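Local coordinates for protein predicted metal-dependent hydrolase of the TIM-barrel fold (Lactobacillus casei, PDB 2QPX) that probably acts as a zinc-dependent hydrolase of the amidohydrolase-type TIM-barrel fold, with two zinc ions bound, though its substrate is unknown, at residues F8-L14 / I356-W361; R30-L34 / T321-M325; F144-W148 / L206-M210. All coordinates share one frame; numbering follows the deposited sequence. Where two conformers were deposited one is given.

Overall arrangement
Starting from the N terminus, helix 6-11 and the first barrel strand, 14-19, supply one side of contact 1, which is completed only by helix 349-367, so that almost the whole chain lies within its loop. Contact 2 begins next, in helix 30-37, and closes at the start of helix 323-342, the helix just before 349-367. Contact 3 lies within both larger loops and closes a much shorter one, joining helices 144-156 and 204-221. No two contacts cross. Contacts 1 and 2 tie N-terminal to C-terminal parts of the chain, whereas contact 3, its centre about 40 Å from that of contact 1, holds helices on the opposite side of the chain's centre.

Contact 1: F8-L14 / I356-W361; sequences FVDQVPL and INAICW
F8 meets I356 and N357 where helix 6-11, the lead-in to the first strand of the TIM barrel, lies against helix 349-367 near the C terminus. The phenyl group presents its edge: CE2 rests 3.7 Å from I356 CG2, and CZ comes up to the N357 amide, whose ND2 lies in the plane of the ring. V9 crosses I356 at about a right angle, its CG2 3.9 Å from I356 CD1. Q11 acts at one remove. In one of its two conformers the amide curls back so that NE2 lies over a face of the F8 ring, bonds to F8 O and donates to a water; that water donates to N357 OD1 at 2.8 Å. N357 OD1 thus takes two bonds, the second from W361 NE1 at 2.9 Å, a donor standing 39° out of the carbonyl plane of the N357 amide. V12, likewise modelled twice, sets CG2 against I356 CG2 and CG1 against both C360 CB and the edge of the indole, while its carbonyl and that of V9 both accept from K334 of helix 323-342. P13 runs alongside W361 and lays CG over the five-membered ring in a CH-pi contact, 4.0 Å from the centroid; N357 O covers the opposite face. The indole reaches this slot with CG between its backbone N and carbonyl carbon (chi1 61°). P13 O, 3.2 Å from W361 CD1, is buried without a hydrogen-bond partner. L14 opens strand 14-19. Although its CB points away, CD2 returns to C360, 3.8 Å from CB and close to SG. C360 also joins the strand through a backbone bond with L15, and its O receives a CA-H...O contact from L14 CA at 3.4 Å, with 146° at the hydrogen.

Contact 2: R30-L34 / T321-M325; sequences RDDRL and TYPEM
R30 reaches across Y322 to grip E324, and its chain touches a partner at nearly every step. R30 CB lies 3.6 Å from Y322 OH. CG, anti to the backbone N (chi1 174°), is as near that hydroxyl and also faces Y322 CZ. From there the extended chain carries CD past the phenol. R30 NE donates to a water at 2.9 Å, which sits over one face of the Y322 ring and donates in turn to E324 OE1. At the tip, R30 NH2 makes a salt bridge to E324 OE2, 2.8 Å long and bent to 146° at the hydrogen; OE2 lies at the guanidinium edge, in its plane. NH1 bonds to the carbonyls of P73 and A75, and Y85 OH is a second partner of OE2, fixing both groups. With an alanine here, the buried E324 carboxylate would probably lose its countercharge and the two carbonyls the N-H groups they receive from R30. Beside this bridge, L34 CD2 packs 3.5 Å from Y322 CD2, and R33 CB lies against Y322 CE2. R33 NH2, which also bonds to D107 O, shares a water with T321 OG1. The contact joins segments following barrel strands 14-19 and 313-314, the regions that supply zinc ligands H18 and H20 and ligand D318, as in the metal-dependent amidohydrolase barrel.

Contact 3: F144-W148 / L206-M210; sequences FAAWW and LIDYM
L206 sets CD1 against two aromatic side chains of helix 144-156, 3.7 Å from W147 CZ3 and 3.9 Å from F144 CE2. The methyl lies in the plane of the F144 ring, at its edge; the W147 and L206 side chains approach each other from opposite directions. The indole N-H of W147 is occupied elsewhere, by the carbonyl of A134. One turn along, Y209 faces both F144 and W148, which with it form an aromatic cluster; its CG is anti to the backbone N (chi1 180°), carrying the phenol toward the other helix. F144 turns its edge to the face of Y209 in an offset edge-to-face pair, CZ lying 3.7 Å from Y209 CE1 and the centroids 5.7 Å apart. Y209 in turn directs its own edge at the face of the W148 six-membered ring, at a centroid distance of 5.5 Å. In both pairs the planes stand at 75°. H213, a turn further on, stacks with Y209 as well. M210, a selenomethionine modelled in two conformers, meets W148 CZ3 through CA, at 4.3 Å, with its CG little farther off and the selenium end leading away. These rings span a wide gap: the axes of segments 144-148 and 206-210 come no closer than 13.8 Å, at 46° to each other. No hydrogen bond crosses between the segments, and cohesion here probably comes from burial of apolar surface, dispersion and ring edges set against ring faces.

Contact 1: F8-L14 / I356-W361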
# COMPACT_ATOMS: atom_id res chain seq x y z
N PHE A 8 13.46 -28.86 -6.57
CA PHE A 8 13.77 -28.14 -7.79
C PHE A 8 14.41 -26.77 -7.51
O PHE A 8 15.44 -26.43 -8.07
CB PHE A 8 12.51 -27.91 -8.64
CG PHE A 8 12.79 -27.13 -9.89
CD1 PHE A 8 13.41 -27.73 -10.97
CD2 PHE A 8 12.49 -25.78 -9.99
CE1 PHE A 8 13.71 -27.04 -12.12
CE2 PHE A 8 12.80 -25.08 -11.17
CZ PHE A 8 13.42 -25.69 -12.21
N VAL A 9 13.78 -26.01 -6.62
CA VAL A 9 14.27 -24.66 -6.30
C VAL A 9 15.63 -24.73 -5.59
O VAL A 9 16.50 -23.89 -5.81
CB VAL A 9 13.22 -23.87 -5.52
CG1 VAL A 9 13.83 -22.56 -4.98
CG2 VAL A 9 12.03 -23.59 -6.42
N ASP A 10 15.86 -25.78 -4.79
CA ASP A 10 17.17 -25.94 -4.18
C ASP A 10 18.31 -25.94 -5.21
O ASP A 10 19.38 -25.39 -4.96
CB ASP A 10 17.25 -27.27 -3.39
CG ASP A 10 16.58 -27.21 -2.06
OD1 ASP A 10 16.33 -26.10 -1.53
OD2 ASP A 10 16.32 -28.30 -1.51
N GLN A 11 18.07 -26.56 -6.36
CA GLN A 11 19.11 -26.69 -7.36
C GLN A 11 19.15 -25.59 -8.42
O GLN A 11 20.05 -25.57 -9.27
CB GLN A 11 19.07 -28.08 -8.02
CG GLN A 11 17.83 -28.40 -8.80
CD GLN A 11 17.84 -27.78 -10.18
OE1 GLN A 11 18.74 -28.08 -10.98
NE2 GLN A 11 16.84 -26.92 -10.49
N VAL A 12 18.19 -24.65 -8.40
CA VAL A 12 18.13 -23.60 -9.41
C VAL A 12 19.29 -22.60 -9.24
O VAL A 12 19.51 -22.09 -8.16
CB VAL A 12 16.76 -22.87 -9.36
CG1 VAL A 12 16.76 -21.64 -10.26
CG2 VAL A 12 15.60 -23.82 -9.72
N PRO A 13 20.05 -22.33 -10.30
CA PRO A 13 21.10 -21.32 -10.18
C PRO A 13 20.56 -19.89 -10.06
O PRO A 13 19.44 -19.59 -10.47
CB PRO A 13 21.89 -21.48 -11.48
CG PRO A 13 21.04 -22.27 -12.36
CD PRO A 13 20.03 -22.97 -11.64
N LEU A 14 21.39 -19.03 -9.49
CA LEU A 14 21.04 -17.59 -9.31
C LEU A 14 22.03 -16.73 -10.03
O LEU A 14 23.24 -16.88 -9.85
CB LEU A 14 21.05 -17.22 -7.81
CG LEU A 14 20.05 -17.95 -6.91
CD1 LEU A 14 20.38 -17.70 -5.43
CD2 LEU A 14 18.58 -17.58 -7.26
N ILE A 356 10.23 -20.15 -12.72
CA ILE A 356 11.27 -20.11 -11.68
C ILE A 356 12.67 -19.91 -12.31
O ILE A 356 13.47 -19.07 -11.84
CB ILE A 356 11.17 -21.39 -10.77
CG1 ILE A 356 9.94 -21.30 -9.88
CG2 ILE A 356 12.50 -21.60 -9.98
CD1 ILE A 356 9.47 -22.65 -9.26
N ASN A 357 12.97 -20.65 -13.38
CA ASN A 357 14.22 -20.48 -14.07
C ASN A 357 14.40 -19.03 -14.61
O ASN A 357 15.48 -18.46 -14.52
CB ASN A 357 14.36 -21.49 -15.21
CG ASN A 357 14.85 -22.85 -14.76
OD1 ASN A 357 15.70 -22.95 -13.89
ND2 ASN A 357 14.34 -23.91 -15.42
N ALA A 358 13.33 -18.48 -15.20
CA ALA A 358 13.33 -17.12 -15.74
C ALA A 358 13.75 -16.15 -14.64
O ALA A 358 14.66 -15.33 -14.80
CB ALA A 358 11.92 -16.80 -16.28
N ILE A 359 13.07 -16.25 -13.51
CA ILE A 359 13.25 -15.30 -12.42
C ILE A 359 14.65 -15.38 -11.80
O ILE A 359 15.30 -14.35 -11.54
CB ILE A 359 12.18 -15.51 -11.36
CG1 ILE A 359 10.76 -15.27 -11.94
CG2 ILE A 359 12.41 -14.62 -10.14
CD1 ILE A 359 9.58 -15.76 -11.04
N CYS A 360 15.13 -16.62 -11.56
CA CYS A 360 16.36 -16.82 -10.84
C CYS A 360 17.63 -16.49 -11.64
O CYS A 360 18.62 -16.02 -11.07
CB CYS A 360 16.38 -18.26 -10.28
SG CYS A 360 15.26 -18.48 -8.91
N TRP A 361 17.62 -16.77 -12.94
CA TRP A 361 18.81 -16.60 -13.74
C TRP A 361 18.58 -16.29 -15.23
O TRP A 361 19.39 -15.60 -15.84
CB TRP A 361 19.74 -17.84 -13.63
CG TRP A 361 19.10 -19.10 -14.12
CD1 TRP A 361 18.30 -19.94 -13.42
CD2 TRP A 361 19.18 -19.63 -15.45
NE1 TRP A 361 17.85 -20.97 -14.23
CE2 TRP A 361 18.38 -20.80 -15.48
CE3 TRP A 361 19.83 -19.23 -16.62
CZ2 TRP A 361 18.21 -21.55 -16.64
CZ3 TRP A 361 19.65 -19.98 -17.79
CH2 TRP A 361 18.85 -21.12 -17.78
O HOH W 1 17.19 -25.12 -13.00

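Contact 2: R30-L34 / T321-M325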
# COMPACT_ATOMS: atom_id res chain seq x y z
N ARG A 30 33.51 -8.16 13.40
CA ARG A 30 32.63 -8.81 12.44
C ARG A 30 31.14 -8.79 12.87
O ARG A 30 30.25 -8.48 12.07
CB ARG A 30 33.11 -10.23 12.18
CG ARG A 30 32.23 -11.04 11.32
CD ARG A 30 33.00 -12.27 10.74
NE ARG A 30 32.05 -13.17 10.12
CZ ARG A 30 31.82 -14.41 10.46
NH1 ARG A 30 32.63 -15.04 11.28
NH2 ARG A 30 30.84 -15.05 9.89
N ASP A 31 30.85 -9.11 14.13
CA ASP A 31 29.45 -9.07 14.64
C ASP A 31 28.84 -7.67 14.43
O ASP A 31 27.75 -7.52 13.87
CB ASP A 31 29.44 -9.43 16.12
CG ASP A 31 28.07 -9.67 16.70
OD1 ASP A 31 27.06 -9.56 16.03
OD2 ASP A 31 27.99 -10.09 17.87
N ASP A 32 29.55 -6.63 14.83
CA ASP A 32 29.04 -5.27 14.67
C ASP A 32 28.91 -4.89 13.19
O ASP A 32 27.94 -4.21 12.81
CB ASP A 32 29.92 -4.26 15.41
CG ASP A 32 29.75 -4.31 16.93
OD1 ASP A 32 28.87 -5.02 17.47
OD2 ASP A 32 30.52 -3.58 17.56
N ARG A 33 29.84 -5.31 12.36
CA ARG A 33 29.75 -5.03 10.92
C ARG A 33 28.55 -5.74 10.28
O ARG A 33 27.91 -5.20 9.38
CB ARG A 33 31.05 -5.35 10.15
CG ARG A 33 32.23 -4.43 10.51
CD ARG A 33 32.06 -2.96 10.05
NE ARG A 33 31.94 -2.77 8.59
CZ ARG A 33 32.95 -2.53 7.76
NH1 ARG A 33 34.20 -2.45 8.18
NH2 ARG A 33 32.70 -2.32 6.49
N LEU A 34 28.27 -6.95 10.70
CA LEU A 34 27.08 -7.66 10.27
C LEU A 34 25.81 -6.90 10.69
O LEU A 34 24.88 -6.72 9.90
CB LEU A 34 27.04 -9.10 10.85
CG LEU A 34 27.82 -10.15 10.09
CD1 LEU A 34 28.06 -11.44 10.97
CD2 LEU A 34 27.13 -10.49 8.72
N THR A 321 29.22 -6.48 1.54
CA THR A 321 30.03 -6.60 2.76
C THR A 321 30.38 -8.04 3.15
O THR A 321 31.56 -8.39 3.19
CB THR A 321 29.36 -5.80 3.93
OG1 THR A 321 29.24 -4.43 3.56
CG2 THR A 321 30.18 -5.90 5.25
N TYR A 322 29.38 -8.86 3.43
CA TYR A 322 29.57 -10.21 3.89
C TYR A 322 28.66 -11.20 3.21
O TYR A 322 27.54 -10.87 2.84
CB TYR A 322 29.34 -10.26 5.40
CG TYR A 322 30.42 -9.71 6.32
CD1 TYR A 322 31.77 -9.93 6.08
CD2 TYR A 322 30.08 -9.02 7.47
CE1 TYR A 322 32.74 -9.51 6.99
CE2 TYR A 322 31.03 -8.61 8.38
CZ TYR A 322 32.36 -8.85 8.14
OH TYR A 322 33.26 -8.43 9.08
N PRO A 323 29.11 -12.46 3.09
CA PRO A 323 28.31 -13.45 2.37
C PRO A 323 26.99 -13.79 3.02
O PRO A 323 26.07 -14.23 2.32
CB PRO A 323 29.24 -14.66 2.27
CG PRO A 323 30.19 -14.50 3.46
CD PRO A 323 30.42 -13.00 3.52
N GLU A 324 26.86 -13.57 4.33
CA GLU A 324 25.55 -13.79 4.98
C GLU A 324 24.43 -12.98 4.35
O GLU A 324 23.29 -13.43 4.33
CB GLU A 324 25.60 -13.45 6.47
CG GLU A 324 26.46 -14.36 7.31
CD GLU A 324 27.94 -13.98 7.39
OE1 GLU A 324 28.46 -13.22 6.56
OE2 GLU A 324 28.63 -14.55 8.28
N MSE A 325 24.73 -11.76 3.91
CA MSE A 325 23.68 -10.93 3.37
C MSE A 325 23.26 -11.49 2.01
O MSE A 325 22.08 -11.44 1.66
CB MSE A 325 24.12 -9.47 3.26
CG MSE A 325 23.03 -8.50 2.79
SE MSE A 325 23.56 -6.67 3.00
CE MSE A 325 21.94 -5.82 2.25
O HOH W 2 30.99 -12.66 7.51
O HOH W 3 29.85 -2.45 5.35

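Contact 3: F144-W148 / L206-M210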
# COMPACT_ATOMS: atom_id res chain seq x y z
N PHE A 144 30.30 23.24 -17.85
CA PHE A 144 29.38 22.18 -18.28
C PHE A 144 29.77 21.51 -19.59
O PHE A 144 29.73 20.29 -19.71
CB PHE A 144 27.95 22.73 -18.37
CG PHE A 144 26.96 21.76 -18.96
CD1 PHE A 144 26.76 21.68 -20.33
CD2 PHE A 144 26.24 20.92 -18.15
CE1 PHE A 144 25.85 20.80 -20.86
CE2 PHE A 144 25.32 20.03 -18.69
CZ PHE A 144 25.12 19.96 -20.05
N ALA A 145 30.09 22.28 -20.61
CA ALA A 145 30.31 21.65 -21.92
C ALA A 145 31.47 20.65 -21.91
O ALA A 145 31.36 19.55 -22.47
CB ALA A 145 30.54 22.74 -22.99
N ALA A 146 32.57 21.02 -21.28
CA ALA A 146 33.76 20.14 -21.23
C ALA A 146 33.46 18.95 -20.31
O ALA A 146 33.87 17.82 -20.62
CB ALA A 146 34.98 20.88 -20.71
N TRP A 147 32.77 19.19 -19.21
CA TRP A 147 32.36 18.10 -18.31
C TRP A 147 31.44 17.11 -19.04
O TRP A 147 31.66 15.88 -19.01
CB TRP A 147 31.63 18.65 -17.10
CG TRP A 147 30.92 17.57 -16.33
CD1 TRP A 147 31.48 16.68 -15.47
CD2 TRP A 147 29.53 17.26 -16.39
NE1 TRP A 147 30.53 15.80 -14.99
CE2 TRP A 147 29.31 16.15 -15.52
CE3 TRP A 147 28.43 17.80 -17.09
CZ2 TRP A 147 28.08 15.58 -15.37
CZ3 TRP A 147 27.20 17.24 -16.92
CH2 TRP A 147 27.03 16.12 -16.06
N TRP A 148 30.42 17.62 -19.71
CA TRP A 148 29.47 16.77 -20.42
C TRP A 148 30.15 15.96 -21.52
O TRP A 148 29.87 14.76 -21.71
CB TRP A 148 28.32 17.60 -21.01
CG TRP A 148 27.35 16.75 -21.75
CD1 TRP A 148 27.14 16.72 -23.10
CD2 TRP A 148 26.50 15.73 -21.20
NE1 TRP A 148 26.20 15.78 -23.41
CE2 TRP A 148 25.81 15.14 -22.27
CE3 TRP A 148 26.28 15.26 -19.91
CZ2 TRP A 148 24.86 14.13 -22.07
CZ3 TRP A 148 25.35 14.27 -19.71
CH2 TRP A 148 24.68 13.69 -20.79
N LEU A 206 20.22 18.82 -13.21
CA LEU A 206 21.34 18.14 -13.87
C LEU A 206 21.18 16.61 -13.93
O LEU A 206 21.46 16.02 -14.96
CB LEU A 206 22.67 18.55 -13.25
CG LEU A 206 23.92 18.02 -13.93
CD1 LEU A 206 23.97 18.42 -15.43
CD2 LEU A 206 25.20 18.46 -13.16
N ILE A 207 20.71 16.01 -12.85
CA ILE A 207 20.46 14.55 -12.87
C ILE A 207 19.41 14.19 -13.92
O ILE A 207 19.59 13.25 -14.70
CB ILE A 207 20.04 14.03 -11.46
CG1 ILE A 207 21.29 14.03 -10.54
CG2 ILE A 207 19.48 12.62 -11.54
CD1 ILE A 207 21.00 13.75 -9.03
N ASP A 208 18.30 14.94 -13.97
CA ASP A 208 17.24 14.61 -14.92
C ASP A 208 17.74 14.84 -16.35
O ASP A 208 17.49 13.99 -17.23
CB ASP A 208 15.96 15.41 -14.65
CG ASP A 208 15.15 14.91 -13.45
OD1 ASP A 208 15.62 14.01 -12.74
OD2 ASP A 208 14.01 15.46 -13.25
N TYR A 209 18.46 15.95 -16.60
CA TYR A 209 19.08 16.15 -17.93
C TYR A 209 19.95 14.93 -18.30
O TYR A 209 19.88 14.37 -19.43
CB TYR A 209 19.94 17.43 -17.94
CG TYR A 209 20.60 17.71 -19.25
CD1 TYR A 209 21.83 17.17 -19.57
CD2 TYR A 209 19.98 18.55 -20.19
CE1 TYR A 209 22.43 17.46 -20.80
CE2 TYR A 209 20.54 18.82 -21.39
CZ TYR A 209 21.76 18.28 -21.71
OH TYR A 209 22.32 18.53 -22.93
N MSE A 210 20.84 14.54 -17.37
CA MSE A 210 21.75 13.44 -17.58
C MSE A 210 20.97 12.18 -17.95
O MSE A 210 21.33 11.48 -18.92
CB MSE A 210 22.49 13.18 -16.27
CG MSE A 210 23.48 12.07 -16.34
SE MSE A 210 24.10 11.44 -14.58
CE MSE A 210 22.60 10.31 -14.03